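Side-chain contact in E3 ubiquitin-protein ligase ORTHRUS 2 (Arabidopsis thaliana, PDB 7DUF), which probably acts as a RING-type E3 ubiquitin transferase, and carries a zinc-binding PHD finger whose peptide-recognition regions are folded in shapes that prevent it from recognising histone H3K4 peptides: residues E30-G35 with W41-L46. Numbering follows the deposited sequence.
With ZN (zinc ion), chain D; ZN (zinc ion), chain C.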
loop_
_atom_site.group_PDB
_atom_site.type_symbol
_atom_site.label_atom_id
_atom_site.label_comp_id
_atom_site.label_asym_id
_atom_site.label_seq_id
_atom_site.Cartn_x
_atom_site.Cartn_y
_atom_site.Cartn_z
ATOM N N GLU A 30 -5.162 2.581 7.115
ATOM C CA GLU A 30 -6.085 3.475 6.428
ATOM C C GLU A 30 -5.364 4.550 5.624
ATOM O O GLU A 30 -6.006 5.505 5.173
ATOM C CB GLU A 30 -7.038 4.135 7.429
ATOM C CG GLU A 30 -7.777 3.167 8.333
ATOM C CD GLU A 30 -8.970 3.809 9.012
ATOM O OE1 GLU A 30 -9.535 3.187 9.936
ATOM O OE2 GLU A 30 -9.343 4.937 8.621
ATOM N N SER A 31 -4.055 4.421 5.431
ATOM C CA SER A 31 -3.256 5.442 4.770
ATOM C C SER A 31 -2.720 4.923 3.443
ATOM O O SER A 31 -2.284 3.772 3.344
ATOM C CB SER A 31 -2.092 5.890 5.659
ATOM O OG SER A 31 -1.017 6.386 4.880
ATOM N N LEU A 32 -2.757 5.782 2.426
ATOM C CA LEU A 32 -2.250 5.463 1.099
ATOM C C LEU A 32 -1.475 6.657 0.570
ATOM O O LEU A 32 -1.980 7.784 0.593
ATOM C CB LEU A 32 -3.389 5.107 0.137
ATOM C CG LEU A 32 -3.393 3.694 -0.448
ATOM C CD1 LEU A 32 -4.334 3.606 -1.638
ATOM C CD2 LEU A 32 -1.983 3.274 -0.842
ATOM N N THR A 33 -0.255 6.415 0.100
ATOM C CA THR A 33 0.575 7.456 -0.482
ATOM C C THR A 33 0.641 7.275 -1.993
ATOM O O THR A 33 0.668 6.145 -2.493
ATOM C CB THR A 33 1.988 7.445 0.110
ATOM O OG1 THR A 33 2.824 6.564 -0.650
ATOM C CG2 THR A 33 1.956 6.985 1.561
ATOM N N CYS A 34 0.656 8.393 -2.711
ATOM C CA CYS A 34 0.679 8.359 -4.164
ATOM C C CYS A 34 2.035 7.878 -4.670
ATOM O O CYS A 34 3.079 8.143 -4.070
ATOM C CB CYS A 34 0.366 9.746 -4.727
ATOM S SG CYS A 34 0.333 9.859 -6.530
ATOM N N GLY A 35 2.010 7.151 -5.785
ATOM C CA GLY A 35 3.243 6.714 -6.411
ATOM C C GLY A 35 3.929 7.760 -7.259
ATOM O O GLY A 35 5.043 7.523 -7.736
ATOM N N TRP A 41 -2.935 10.021 1.549
ATOM C CA TRP A 41 -4.371 10.235 1.479
ATOM C C TRP A 41 -5.068 9.289 2.442
ATOM O O TRP A 41 -4.640 8.145 2.624
ATOM C CB TRP A 41 -4.908 10.012 0.057
ATOM C CG TRP A 41 -4.459 11.043 -0.929
ATOM C CD1 TRP A 41 -3.202 11.198 -1.432
ATOM C CD2 TRP A 41 -5.264 12.059 -1.539
ATOM N NE1 TRP A 41 -3.172 12.252 -2.312
ATOM C CE2 TRP A 41 -4.426 12.796 -2.397
ATOM C CE3 TRP A 41 -6.612 12.419 -1.440
ATOM C CZ2 TRP A 41 -4.889 13.871 -3.154
ATOM C CZ3 TRP A 41 -7.071 13.488 -2.192
ATOM C CH2 TRP A 41 -6.212 14.200 -3.037
ATOM N N HIS A 42 -6.143 9.771 3.063
ATOM C CA HIS A 42 -6.969 8.929 3.920
ATOM C C HIS A 42 -7.872 8.083 3.034
ATOM O O HIS A 42 -8.781 8.607 2.381
ATOM C CB HIS A 42 -7.779 9.782 4.890
ATOM C CG HIS A 42 -8.482 8.988 5.947
ATOM N ND1 HIS A 42 -9.467 9.522 6.749
ATOM C CD2 HIS A 42 -8.341 7.698 6.331
ATOM C CE1 HIS A 42 -9.903 8.595 7.582
ATOM N NE2 HIS A 42 -9.236 7.478 7.350
ATOM N N VAL A 43 -7.625 6.770 3.008
ATOM C CA VAL A 43 -8.320 5.894 2.068
ATOM C C VAL A 43 -9.814 5.848 2.357
ATOM O O VAL A 43 -10.619 5.574 1.458
ATOM C CB VAL A 43 -7.691 4.485 2.085
ATOM C CG1 VAL A 43 -8.292 3.630 3.194
ATOM C CG2 VAL A 43 -7.858 3.812 0.730
ATOM N N SER A 44 -10.215 6.126 3.599
ATOM C CA SER A 44 -11.636 6.122 3.928
ATOM C C SER A 44 -12.361 7.281 3.256
ATOM O O SER A 44 -13.497 7.124 2.792
ATOM C CB SER A 44 -11.824 6.177 5.443
ATOM O OG SER A 44 -12.985 6.917 5.784
ATOM N N CYS A 45 -11.719 8.445 3.185
ATOM C CA CYS A 45 -12.335 9.654 2.659
ATOM C C CYS A 45 -12.188 9.794 1.149
ATOM O O CYS A 45 -12.459 10.872 0.612
ATOM C CB CYS A 45 -11.743 10.885 3.350
ATOM S SG CYS A 45 -12.208 11.068 5.088
ATOM N N LEU A 46 -11.763 8.742 0.455
ATOM C CA LEU A 46 -11.627 8.813 -0.991
ATOM C C LEU A 46 -12.987 8.661 -1.667
ATOM O O LEU A 46 -13.963 8.208 -1.065
ATOM C CB LEU A 46 -10.668 7.735 -1.497
ATOM C CG LEU A 46 -9.173 8.029 -1.366
ATOM C CD1 LEU A 46 -8.353 6.874 -1.921
ATOM C CD2 LEU A 46 -8.814 9.330 -2.067
HETATM ZN ZN ZN D . -10.368 11.380 6.470
HETATM ZN ZN ZN C . -0.305 12.102 -6.588
#
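Glu30 reaches His42 with CG anti to its own carbonyl carbon and an extended chain beyond, while His42 swings its ring anti to the backbone N (chi1 -171°); the two side chains thus run side by side. Carboxylate and imidazole are nearly coplanar, 10° apart. His42 NE2 donates to Glu30 OE2 at 2.8 Å, in the ring plane and almost straight at 171°. Across the ring, His42 ND1 binds a zinc ion at 2.1 Å, and Cys45 SG joins it at 2.3 Å; Cys19 and Cys22 complete this site of three cysteines and one histidine. Ser44 CB sits above the imidazole near its border. These side chains stem from the antiparallel hairpin of the PHD finger and the turn after it. Leu32 and Trp41 form a hydrogen-bonded pair, Leu32 N giving to Trp41 O at 3.0 Å and Trp41 N to Leu32 O. Just beyond the paired residues, Val43 N donates to Glu30 O at 3.0 Å, and Val43 CG1 packs against that carbonyl. Leu32 and Trp41 share one sheet face, where both meet Trp59, Trp41 edge-to-face. Just past strand 31-33, Cys34 SG binds the second zinc ion with Cys37, Cys61 and Cys64, so the hairpin links both sites. With an alanine at Glu30, His42 NE2 would probably lose its carboxylate acceptor, leaving the ring's orientation to the zinc bond and its packing. Glu30 is thus a second-shell residue, bonded to a zinc ligand: together with the zinc bond at ND1 it probably helps hold the ring's rotation and, by its negative charge, probably makes ND1 a stronger donor to zinc.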